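Local atomic coordinates of transcriptional regulator (Pseudomonas aeruginosa, PDB entry 3E7Q), a protein that probably binds operator DNA as a dimeric repressor of the TetR family, controlling transcription of genes that are not known. Residues B[35-40]-B[46-51]; B[67-72]-B[111-116]; B[143-148]-B[198-203]; B[174-177]-B[183-186]. All coordinates share one frame; numbering follows the deposited sequence.

Interaction 1 (B[35-40]-B[46-51]); sequences ASVRKI and VSVGLI
Val48 packs against Val37 and Arg38 in a small apolar contact between two short helices, 37-44 and 48-54, near the N-terminal end of the fold. Nearly all of it is made by the two branches of Val48. CG1 of Val48 meets Val37 CG2 at 3.8 Å and also lies against the aliphatic start of Arg38, its CB and CG. CG2 takes the guanidinium and lies over one face of it, displaced toward the rim, with Arg38 CZ 3.5 Å from Val48 CG2. The Arg38 chain bends at chi3 (117°), and the two side chains cross at about a right angle. The two helices belong to the predicted helix-turn-helix DNA-binding motif of the TetR family, and the second would be the recognition helix. Each helix starts with a serine N-cap. Ser36 OG accepts from Lys39 N at 3.2 Å, in a nearly straight bond of 171°. Ser47 OG receives Leu50 N in the same way, but that bond is weak. Behind the contact, Val37 and Ile40 rest on Leu61 of helix 58-82, while Ile51 reaches Leu19 of helix 12-34. Val48 is buried, whereas Arg38 remains exposed at the protein surface.

Interaction 2 (B[67-72]-B[111-116]); sequences LAVTGR and DAWLAF
Val69 and Thr70 press their methyl groups against the indole of Trp113, and this is the tight part of the contact. Val69 CG1 comes to 3.4 Å from Trp113 CZ2. Thr70 CG2 comes equally near, 3.4 Å from Trp113 CH2. Both methyls approach the six-membered ring obliquely. The indole reaches them because CG of Trp113 is anti to its own carbonyl carbon (chi1 -70°), and the ring system then extends toward helix 58-82. Phe116 stands farther from Val69, with Phe116 CE2 4.3 Å from Val69 CB, though it is buried among other side chains. The helix axes are 11.7 Å apart and run at 121° to each other, so the large aromatic side chains bridge the gap. Helix 58-82 links the DNA-binding end of a TetR-type regulator to its C-terminal helical domain, and here it meets helix 110-120 of that domain. The polar end of Thr70 turns to its own helix, where OG1 bonds to Tyr66 O. Tyr66 also stacks on Phe116, which packs on Leu24 and Leu27 of helix 12-34 as well. The contact is more open at the indole. Trp113 is partly exposed, whereas Val69, Thr70 and Phe116 are buried.

Interaction 3 (B[143-148]-B[198-203]); sequences GVLRQL and DGLEAG
Helix segments 143-148 and 198-203 run in roughly the same direction, at 35° to each other, with axes 12.4 Å apart. Leu148 and Glu201 have the nearest CA atoms, 8.7 Å apart. The second segment widens into a pi-type turn at 200-203.

With the backbones this far apart, long side chains make the contact. Leu200 CD1 faces two leucines of the other helix. Leu200 CD1 is 4.2 Å from Leu145 CD2 and 4.4 Å from Leu148 CD2. Leu148 has CG anti to the backbone N (chi1 -163°), which carries its two methyls across the gap. The other methyl, Leu148 CD1, lies beside the carboxylate of Glu201, 4.1 Å from Glu201 OE2. The glutamate chain bends at chi2 and crosses the leucine obliquely.

A water molecule makes the polar link. It donates to Leu148 O at 2.8 Å and to Glu201 OE2 at 2.6 Å, joining a main-chain carbonyl to the carboxylate. The other oxygen, Glu201 OE1, forms a salt bridge with Arg89. The carboxylate is thus held at both oxygens, which probably helps to keep it charged beside the leucine methyl.

Arg89 lies on helix 88-99 and also pairs with Asp198, whose second oxygen bridges to Arg207 of the second subunit. Leu145 packs on Ala162 and Ala163 of helix 159-179. Leu200 is covered by Phe157, His205 and Phe208, and Ala202 meets Ala202 of the second subunit.

Interaction 4 (B[174-177]-B[183-186]); sequences WLES and TFTP
Segment 174-177 is a helical turn, and 183-186 is the loop that returns beside it, with Ser177 CA and Thr183 CA 7.0 Å apart. The one direct hydrogen bond between the segments runs from Thr183 OG1 to Glu176 OE2, 2.6 Å long. The hydroxyl meets the carboxylate on its anti side, 23° out of the carboxylate plane. Thr183 OG1 is also hydrogen-bonded to Asn180 O. Glu176 reaches the threonine with CG anti to the backbone N (chi1 -172°) and a bend at chi2. The aliphatic part of the glutamate serves a second partner. Glu176 CB lies at the edge of the Phe184 ring, near its plane, 4.0 Å from Phe184 CE2. The ring and carboxylate planes are 57° apart.

Ser177 meets the same ring near its far end, with Ser177 OG 3.3 Å from Phe184 CZ. The approach is oblique, and the main partner of this hydroxyl is Leu173 O in its own helix. A water donates to Ser177 OG at 3.1 Å and to Phe184 O at 2.8 Å, tying the loop backbone to the helix.

From the second subunit, His130 makes a weak hydrogen bond to Glu176 OE1, and Ile164 touches Phe184. Thr185 is the N-cap of helix 186-204. The arrangement is a loop joining two consecutive helices, 159-179 and 186-204, of the TetR-type C-terminal domain, at the dimer interface.

Interaction 1 lies at one end of the chain and interaction 3 on the opposite side of its centre, with their centres about 49 Å apart. Interaction 2 sits near the middle and is buried, as is interaction 3. Interactions 1 and 4 are only partly buried. Interaction 1 packs a valine on a valine and on a guanidinium face, without a water bridge. Interaction 2 is aromatic and aliphatic, while interactions 3 and 4 mix apolar packing with a bridging water. Only interaction 4 has a direct hydrogen bond between its segments. It lies in the loop leading into helix 186-204, which carries one side of interaction 3, and the second subunit touches both. Interactions 2 and 4 meet edge-to-face through Trp113 and Trp174.

Interaction 1 (B[35-40]-B[46-51])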
loop_
_atom_site.group_PDB
_atom_site.type_symbol
_atom_site.label_atom_id
_atom_site.label_comp_id
_atom_site.label_asym_id
_atom_site.label_seq_id
_atom_site.Cartn_x
_atom_site.Cartn_y
_atom_site.Cartn_z
ATOM N N ALA B 35 -20.508 -1.078 -0.462
ATOM C CA ALA B 35 -21.116 -1.082 0.881
ATOM C C ALA B 35 -22.261 -0.085 0.934
ATOM O O ALA B 35 -22.278 0.854 0.160
ATOM C CB ALA B 35 -20.054 -0.765 1.986
ATOM N N SER B 36 -23.236 -0.311 1.821
ATOM C CA SER B 36 -24.276 0.668 2.101
ATOM C C SER B 36 -24.711 0.397 3.506
ATOM O O SER B 36 -24.362 -0.635 4.028
ATOM C CB SER B 36 -25.455 0.461 1.156
ATOM O OG SER B 36 -25.944 -0.869 1.267
ATOM N N VAL B 37 -25.480 1.293 4.109
ATOM C CA VAL B 37 -25.956 1.088 5.462
ATOM C C VAL B 37 -26.831 -0.177 5.577
ATOM O O VAL B 37 -26.769 -0.868 6.605
ATOM C CB VAL B 37 -26.747 2.308 6.018
ATOM C CG1 VAL B 37 -25.949 3.594 5.883
ATOM C CG2 VAL B 37 -28.014 2.460 5.309
ATOM N N ARG B 38 -27.638 -0.460 4.538
ATOM C CA ARG B 38 -28.397 -1.712 4.427
ATOM C C ARG B 38 -27.470 -2.946 4.460
ATOM O O ARG B 38 -27.652 -3.837 5.283
ATOM C CB ARG B 38 -29.324 -1.723 3.162
ATOM C CG ARG B 38 -30.702 -0.928 3.288
ATOM C CD ARG B 38 -31.938 -1.446 2.442
ATOM N NE ARG B 38 -33.043 -1.885 3.346
ATOM C CZ ARG B 38 -33.457 -3.148 3.547
ATOM N NH1 ARG B 38 -32.939 -4.160 2.851
ATOM N NH2 ARG B 38 -34.425 -3.412 4.438
ATOM N N LYS B 39 -26.460 -2.988 3.597
ATOM C CA LYS B 39 -25.495 -4.080 3.617
ATOM C C LYS B 39 -24.646 -4.186 4.914
ATOM O O LYS B 39 -24.130 -5.285 5.236
ATOM C CB LYS B 39 -24.595 -4.025 2.387
ATOM C CG LYS B 39 -25.314 -4.326 1.080
ATOM C CD LYS B 39 -24.370 -4.040 -0.098
ATOM C CE LYS B 39 -24.851 -4.672 -1.418
ATOM N NZ LYS B 39 -23.965 -4.300 -2.603
ATOM N N ILE B 40 -24.535 -3.070 5.656
ATOM C CA ILE B 40 -23.855 -3.031 6.958
ATOM C C ILE B 40 -24.739 -3.724 7.985
ATOM O O ILE B 40 -24.285 -4.599 8.728
ATOM C CB ILE B 40 -23.491 -1.553 7.408
ATOM C CG1 ILE B 40 -22.290 -1.028 6.597
ATOM C CG2 ILE B 40 -23.147 -1.483 8.886
ATOM C CD1 ILE B 40 -22.118 0.477 6.618
ATOM N N VAL B 46 -29.136 -7.018 11.988
ATOM C CA VAL B 46 -30.205 -6.139 12.519
ATOM C C VAL B 46 -30.803 -5.341 11.345
ATOM O O VAL B 46 -30.156 -5.215 10.275
ATOM C CB VAL B 46 -29.717 -5.180 13.682
ATOM C CG1 VAL B 46 -28.609 -5.834 14.517
ATOM C CG2 VAL B 46 -29.234 -3.847 13.144
ATOM N N SER B 47 -31.997 -4.784 11.548
ATOM C CA SER B 47 -32.674 -4.060 10.472
ATOM C C SER B 47 -32.087 -2.651 10.195
ATOM O O SER B 47 -31.472 -2.003 11.064
ATOM C CB SER B 47 -34.197 -3.986 10.715
ATOM O OG SER B 47 -34.579 -2.693 11.124
ATOM N N VAL B 48 -32.327 -2.193 8.967
ATOM C CA VAL B 48 -31.762 -0.934 8.452
ATOM C C VAL B 48 -32.602 0.297 8.858
ATOM O O VAL B 48 -32.086 1.432 8.884
ATOM C CB VAL B 48 -31.632 -0.998 6.931
ATOM C CG1 VAL B 48 -30.281 -0.386 6.503
ATOM C CG2 VAL B 48 -31.727 -2.452 6.464
ATOM N N GLY B 49 -33.893 0.058 9.156
ATOM C CA GLY B 49 -34.726 1.038 9.846
ATOM C C GLY B 49 -34.006 1.487 11.110
ATOM O O GLY B 49 -33.697 2.670 11.269
ATOM N N LEU B 50 -33.714 0.511 11.975
ATOM C CA LEU B 50 -32.920 0.710 13.192
ATOM C C LEU B 50 -31.688 1.625 13.018
ATOM O O LEU B 50 -31.436 2.498 13.846
ATOM C CB LEU B 50 -32.452 -0.648 13.751
ATOM C CG LEU B 50 -31.798 -0.622 15.146
ATOM C CD1 LEU B 50 -32.850 -0.557 16.260
ATOM C CD2 LEU B 50 -30.860 -1.824 15.338
ATOM N N ILE B 51 -30.909 1.414 11.964
ATOM C CA ILE B 51 -29.538 1.983 11.908
ATOM C C ILE B 51 -29.388 3.293 11.086
ATOM O O ILE B 51 -28.527 4.147 11.422
ATOM C CB ILE B 51 -28.516 0.878 11.545
ATOM C CG1 ILE B 51 -28.336 -0.011 12.799
ATOM C CG2 ILE B 51 -27.165 1.496 11.056
ATOM C CD1 ILE B 51 -27.650 -1.324 12.588
#

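Interaction 2 (B[67-72]-B[111-116])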
loop_
_atom_site.group_PDB
_atom_site.type_symbol
_atom_site.label_atom_id
_atom_site.label_comp_id
_atom_site.label_asym_id
_atom_site.label_seq_id
_atom_site.Cartn_x
_atom_site.Cartn_y
_atom_site.Cartn_z
ATOM N N LEU B 67 -11.416 5.109 12.213
ATOM C CA LEU B 67 -10.920 5.648 13.474
ATOM C C LEU B 67 -10.636 4.622 14.556
ATOM O O LEU B 67 -9.654 4.759 15.306
ATOM C CB LEU B 67 -11.896 6.693 14.024
ATOM C CG LEU B 67 -11.563 8.134 13.667
ATOM C CD1 LEU B 67 -12.739 9.084 13.921
ATOM C CD2 LEU B 67 -10.257 8.619 14.432
ATOM N N ALA B 68 -11.541 3.651 14.689
ATOM C CA ALA B 68 -11.375 2.527 15.588
ATOM C C ALA B 68 -10.133 1.734 15.185
ATOM O O ALA B 68 -9.342 1.408 16.027
ATOM C CB ALA B 68 -12.617 1.621 15.591
ATOM N N VAL B 69 -9.951 1.452 13.903
ATOM C CA VAL B 69 -8.906 0.530 13.478
ATOM C C VAL B 69 -7.517 1.194 13.712
ATOM O O VAL B 69 -6.619 0.590 14.381
ATOM C CB VAL B 69 -9.108 0.062 12.027
ATOM C CG1 VAL B 69 -7.873 -0.491 11.456
ATOM C CG2 VAL B 69 -10.198 -0.989 11.927
ATOM N N THR B 70 -7.374 2.423 13.189
ATOM C CA THR B 70 -6.192 3.240 13.432
ATOM C C THR B 70 -5.901 3.511 14.896
ATOM O O THR B 70 -4.745 3.483 15.293
ATOM C CB THR B 70 -6.233 4.590 12.657
ATOM O OG1 THR B 70 -7.399 5.329 13.023
ATOM C CG2 THR B 70 -6.195 4.334 11.124
ATOM N N GLY B 71 -6.937 3.768 15.695
ATOM C CA GLY B 71 -6.800 3.952 17.145
ATOM C C GLY B 71 -6.138 2.773 17.824
ATOM O O GLY B 71 -5.249 2.934 18.687
ATOM N N ARG B 72 -6.574 1.581 17.426
ATOM C CA ARG B 72 -6.113 0.348 18.005
ATOM C C ARG B 72 -4.662 0.089 17.680
ATOM O O ARG B 72 -3.890 -0.277 18.566
ATOM C CB ARG B 72 -6.970 -0.828 17.494
ATOM C CG ARG B 72 -6.389 -2.152 17.853
ATOM C CD ARG B 72 -7.208 -3.317 17.404
ATOM N NE ARG B 72 -6.401 -4.526 17.559
ATOM C CZ ARG B 72 -5.421 -4.926 16.725
ATOM N NH1 ARG B 72 -5.137 -4.218 15.639
ATOM N NH2 ARG B 72 -4.720 -6.055 16.978
ATOM N N ASP B 111 -7.963 -6.156 3.630
ATOM C CA ASP B 111 -9.112 -5.762 2.839
ATOM C C ASP B 111 -9.769 -4.475 3.346
ATOM O O ASP B 111 -10.272 -3.667 2.541
ATOM C CB ASP B 111 -10.183 -6.883 2.820
ATOM C CG ASP B 111 -9.585 -8.323 2.897
ATOM O OD1 ASP B 111 -9.922 -9.122 1.959
ATOM O OD2 ASP B 111 -8.835 -8.642 3.885
ATOM N N ALA B 112 -9.777 -4.313 4.673
ATOM C CA ALA B 112 -10.369 -3.152 5.327
ATOM C C ALA B 112 -9.556 -1.888 5.025
ATOM O O ALA B 112 -10.104 -0.896 4.595
ATOM C CB ALA B 112 -10.472 -3.371 6.828
ATOM N N TRP B 113 -8.251 -1.957 5.207
ATOM C CA TRP B 113 -7.363 -0.836 4.847
ATOM C C TRP B 113 -7.437 -0.457 3.378
ATOM O O TRP B 113 -7.457 0.735 3.035
ATOM C CB TRP B 113 -5.921 -1.165 5.210
ATOM C CG TRP B 113 -5.741 -1.173 6.603
ATOM C CD1 TRP B 113 -5.931 -2.250 7.456
ATOM C CD2 TRP B 113 -5.389 -0.055 7.418
ATOM N NE1 TRP B 113 -5.688 -1.859 8.743
ATOM C CE2 TRP B 113 -5.352 -0.525 8.762
ATOM C CE3 TRP B 113 -5.090 1.295 7.147
ATOM C CZ2 TRP B 113 -5.013 0.306 9.849
ATOM C CZ3 TRP B 113 -4.758 2.135 8.219
ATOM C CH2 TRP B 113 -4.724 1.636 9.559
ATOM N N LEU B 114 -7.529 -1.464 2.515
ATOM C CA LEU B 114 -7.633 -1.213 1.108
ATOM C C LEU B 114 -8.919 -0.412 0.754
ATOM O O LEU B 114 -8.908 0.507 -0.043
ATOM C CB LEU B 114 -7.526 -2.516 0.346
ATOM C CG LEU B 114 -6.174 -3.238 0.275
ATOM C CD1 LEU B 114 -6.437 -4.529 -0.476
ATOM C CD2 LEU B 114 -5.146 -2.452 -0.438
ATOM N N ALA B 115 -9.996 -0.738 1.445
ATOM C CA ALA B 115 -11.269 -0.072 1.289
ATOM C C ALA B 115 -11.208 1.368 1.851
ATOM O O ALA B 115 -11.751 2.286 1.221
ATOM C CB ALA B 115 -12.410 -0.910 1.959
ATOM N N PHE B 116 -10.560 1.568 3.006
ATOM C CA PHE B 116 -10.371 2.936 3.573
ATOM C C PHE B 116 -9.560 3.867 2.660
ATOM O O PHE B 116 -9.886 5.035 2.430
ATOM C CB PHE B 116 -9.635 2.869 4.916
ATOM C CG PHE B 116 -10.359 2.100 6.029
ATOM C CD1 PHE B 116 -11.719 2.188 6.214
ATOM C CD2 PHE B 116 -9.614 1.363 6.935
ATOM C CE1 PHE B 116 -12.350 1.527 7.247
ATOM C CE2 PHE B 116 -10.222 0.691 7.962
ATOM C CZ PHE B 116 -11.632 0.777 8.111
#

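Interaction 3 (B[143-148]-B[198-203])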
loop_
_atom_site.group_PDB
_atom_site.type_symbol
_atom_site.label_atom_id
_atom_site.label_comp_id
_atom_site.label_asym_id
_atom_site.label_seq_id
_atom_site.Cartn_x
_atom_site.Cartn_y
_atom_site.Cartn_z
ATOM N N GLY B 143 9.599 11.371 17.372
ATOM C CA GLY B 143 10.074 11.518 18.755
ATOM C C GLY B 143 11.224 10.582 19.062
ATOM O O GLY B 143 12.198 10.957 19.737
ATOM N N VAL B 144 11.130 9.335 18.597
ATOM C CA VAL B 144 12.213 8.389 18.868
ATOM C C VAL B 144 13.428 8.589 17.915
ATOM O O VAL B 144 14.549 8.379 18.317
ATOM C CB VAL B 144 11.716 6.890 19.085
ATOM C CG1 VAL B 144 10.687 6.471 18.168
ATOM C CG2 VAL B 144 12.897 5.916 19.019
ATOM N N LEU B 145 13.205 9.045 16.684
ATOM C CA LEU B 145 14.285 9.360 15.766
ATOM C C LEU B 145 15.071 10.574 16.235
ATOM O O LEU B 145 16.276 10.630 16.020
ATOM C CB LEU B 145 13.778 9.537 14.368
ATOM C CG LEU B 145 13.283 8.238 13.740
ATOM C CD1 LEU B 145 12.566 8.557 12.460
ATOM C CD2 LEU B 145 14.473 7.308 13.539
ATOM N N ARG B 146 14.383 11.487 16.929
ATOM C CA ARG B 146 15.035 12.600 17.599
ATOM C C ARG B 146 15.845 12.209 18.780
ATOM O O ARG B 146 16.910 12.757 18.970
ATOM C CB ARG B 146 14.037 13.602 18.085
ATOM C CG ARG B 146 13.506 14.362 16.927
ATOM C CD ARG B 146 12.790 15.581 17.353
ATOM N NE ARG B 146 12.504 16.294 16.143
ATOM C CZ ARG B 146 11.414 16.998 15.946
ATOM N NH1 ARG B 146 10.503 17.076 16.910
ATOM N NH2 ARG B 146 11.236 17.581 14.760
ATOM N N GLN B 147 15.321 11.307 19.591
ATOM C CA GLN B 147 16.116 10.680 20.667
ATOM C C GLN B 147 17.368 10.031 20.090
ATOM O O GLN B 147 18.462 10.297 20.538
ATOM C CB GLN B 147 15.247 9.637 21.381
ATOM C CG GLN B 147 15.666 9.359 22.755
ATOM C CD GLN B 147 14.992 8.147 23.382
ATOM O OE1 GLN B 147 14.063 7.571 22.842
ATOM N NE2 GLN B 147 15.463 7.783 24.533
ATOM N N LEU B 148 17.191 9.232 19.047
ATOM C CA LEU B 148 18.301 8.640 18.312
ATOM C C LEU B 148 19.359 9.624 17.857
ATOM O O LEU B 148 20.561 9.376 18.055
ATOM C CB LEU B 148 17.844 7.828 17.104
ATOM C CG LEU B 148 18.820 6.827 16.458
ATOM C CD1 LEU B 148 19.233 5.714 17.436
ATOM C CD2 LEU B 148 18.149 6.202 15.233
ATOM N N ASP B 198 20.340 0.982 11.111
ATOM C CA ASP B 198 21.793 0.804 11.001
ATOM C C ASP B 198 22.349 1.750 9.957
ATOM O O ASP B 198 23.369 2.398 10.174
ATOM C CB ASP B 198 22.201 -0.609 10.548
ATOM C CG ASP B 198 21.990 -1.687 11.594
ATOM O OD1 ASP B 198 21.684 -1.417 12.765
ATOM O OD2 ASP B 198 22.147 -2.859 11.207
ATOM N N GLY B 199 21.700 1.764 8.799
ATOM C CA GLY B 199 22.045 2.666 7.703
ATOM C C GLY B 199 22.137 4.132 8.085
ATOM O O GLY B 199 23.134 4.768 7.821
ATOM N N LEU B 200 21.084 4.659 8.681
ATOM C CA LEU B 200 21.147 5.971 9.334
ATOM C C LEU B 200 22.330 6.162 10.230
ATOM O O LEU B 200 23.088 7.054 10.057
ATOM C CB LEU B 200 19.942 6.186 10.220
ATOM C CG LEU B 200 18.666 6.803 9.722
ATOM C CD1 LEU B 200 17.849 7.150 10.992
ATOM C CD2 LEU B 200 18.843 8.019 8.893
ATOM N N GLU B 201 22.482 5.281 11.205
ATOM C CA GLU B 201 23.563 5.407 12.163
ATOM C C GLU B 201 24.962 5.341 11.540
ATOM O O GLU B 201 25.896 5.971 12.068
ATOM C CB GLU B 201 23.428 4.356 13.261
ATOM C CG GLU B 201 22.229 4.534 14.137
ATOM C CD GLU B 201 22.569 4.264 15.574
ATOM O OE1 GLU B 201 22.413 3.106 16.054
ATOM O OE2 GLU B 201 23.068 5.222 16.219
ATOM N N ALA B 202 25.087 4.605 10.425
ATOM C CA ALA B 202 26.363 4.428 9.738
ATOM C C ALA B 202 26.752 5.680 8.971
ATOM O O ALA B 202 27.912 5.871 8.687
ATOM C CB ALA B 202 26.361 3.201 8.831
ATOM N N GLY B 203 25.792 6.548 8.680
ATOM C CA GLY B 203 26.078 7.879 8.125
ATOM C C GLY B 203 24.995 8.431 7.206
ATOM O O GLY B 203 25.031 9.594 6.847
HETATM O O HOH W 1 22.355 7.212 17.702
#

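Interaction 4 (B[174-177]-B[183-186])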
loop_
_atom_site.group_PDB
_atom_site.type_symbol
_atom_site.label_atom_id
_atom_site.label_comp_id
_atom_site.label_asym_id
_atom_site.label_seq_id
_atom_site.Cartn_x
_atom_site.Cartn_y
_atom_site.Cartn_z
ATOM N N TRP B 174 4.360 -4.123 5.348
ATOM C CA TRP B 174 3.088 -4.615 5.835
ATOM C C TRP B 174 2.202 -5.047 4.644
ATOM O O TRP B 174 1.607 -6.097 4.668
ATOM C CB TRP B 174 2.413 -3.553 6.711
ATOM C CG TRP B 174 1.114 -3.997 7.231
ATOM C CD1 TRP B 174 0.886 -4.761 8.340
ATOM C CD2 TRP B 174 -0.165 -3.767 6.634
ATOM N NE1 TRP B 174 -0.456 -5.025 8.469
ATOM C CE2 TRP B 174 -1.122 -4.405 7.438
ATOM C CE3 TRP B 174 -0.588 -3.099 5.485
ATOM C CZ2 TRP B 174 -2.466 -4.372 7.143
ATOM C CZ3 TRP B 174 -1.959 -3.063 5.180
ATOM C CH2 TRP B 174 -2.870 -3.699 5.990
ATOM N N LEU B 175 2.148 -4.219 3.597
ATOM C CA LEU B 175 1.377 -4.483 2.409
ATOM C C LEU B 175 1.874 -5.755 1.683
ATOM O O LEU B 175 1.089 -6.634 1.330
ATOM C CB LEU B 175 1.390 -3.231 1.496
ATOM C CG LEU B 175 0.700 -3.292 0.109
ATOM C CD1 LEU B 175 -0.845 -3.520 0.257
ATOM C CD2 LEU B 175 1.023 -2.015 -0.697
ATOM N N GLU B 176 3.178 -5.884 1.490
ATOM C CA GLU B 176 3.686 -7.100 0.894
ATOM C C GLU B 176 3.465 -8.373 1.707
ATOM O O GLU B 176 3.269 -9.401 1.108
ATOM C CB GLU B 176 5.157 -6.985 0.489
ATOM C CG GLU B 176 5.635 -8.217 -0.331
ATOM C CD GLU B 176 4.564 -8.857 -1.323
ATOM O OE1 GLU B 176 3.821 -8.123 -2.079
ATOM O OE2 GLU B 176 4.518 -10.129 -1.344
ATOM N N SER B 177 3.511 -8.309 3.037
ATOM C CA SER B 177 3.235 -9.470 3.882
ATOM C C SER B 177 1.847 -9.933 3.593
ATOM O O SER B 177 1.634 -11.112 3.447
ATOM C CB SER B 177 3.346 -9.196 5.406
ATOM O OG SER B 177 4.620 -8.639 5.799
ATOM N N THR B 183 6.611 -14.062 0.876
ATOM C CA THR B 183 7.768 -13.355 0.305
ATOM C C THR B 183 8.936 -13.267 1.320
ATOM O O THR B 183 10.102 -13.508 0.973
ATOM C CB THR B 183 7.343 -11.962 -0.159
ATOM O OG1 THR B 183 6.205 -12.076 -1.047
ATOM C CG2 THR B 183 8.515 -11.190 -0.839
ATOM N N PHE B 184 8.612 -12.955 2.579
ATOM C CA PHE B 184 9.615 -12.821 3.598
ATOM C C PHE B 184 8.903 -13.038 4.916
ATOM O O PHE B 184 7.701 -12.780 4.998
ATOM C CB PHE B 184 10.266 -11.439 3.522
ATOM C CG PHE B 184 9.336 -10.324 3.816
ATOM C CD1 PHE B 184 9.127 -9.913 5.127
ATOM C CD2 PHE B 184 8.695 -9.636 2.772
ATOM C CE1 PHE B 184 8.227 -8.877 5.410
ATOM C CE2 PHE B 184 7.823 -8.592 3.044
ATOM C CZ PHE B 184 7.574 -8.227 4.365
ATOM N N THR B 185 9.627 -13.527 5.919
ATOM C CA THR B 185 9.073 -13.817 7.245
ATOM C C THR B 185 8.923 -12.538 8.092
ATOM O O THR B 185 9.566 -11.558 7.842
ATOM C CB THR B 185 9.982 -14.768 8.035
ATOM O OG1 THR B 185 11.246 -14.151 8.189
ATOM C CG2 THR B 185 10.194 -16.140 7.337
ATOM N N PRO B 186 8.015 -12.541 9.078
ATOM C CA PRO B 186 8.014 -11.499 10.115
ATOM C C PRO B 186 9.400 -11.177 10.700
ATOM O O PRO B 186 9.700 -10.030 10.900
ATOM C CB PRO B 186 7.125 -12.099 11.205
ATOM C CG PRO B 186 6.087 -12.960 10.410
ATOM C CD PRO B 186 6.888 -13.502 9.227
HETATM O O HOH W 2 6.047 -11.257 6.700
#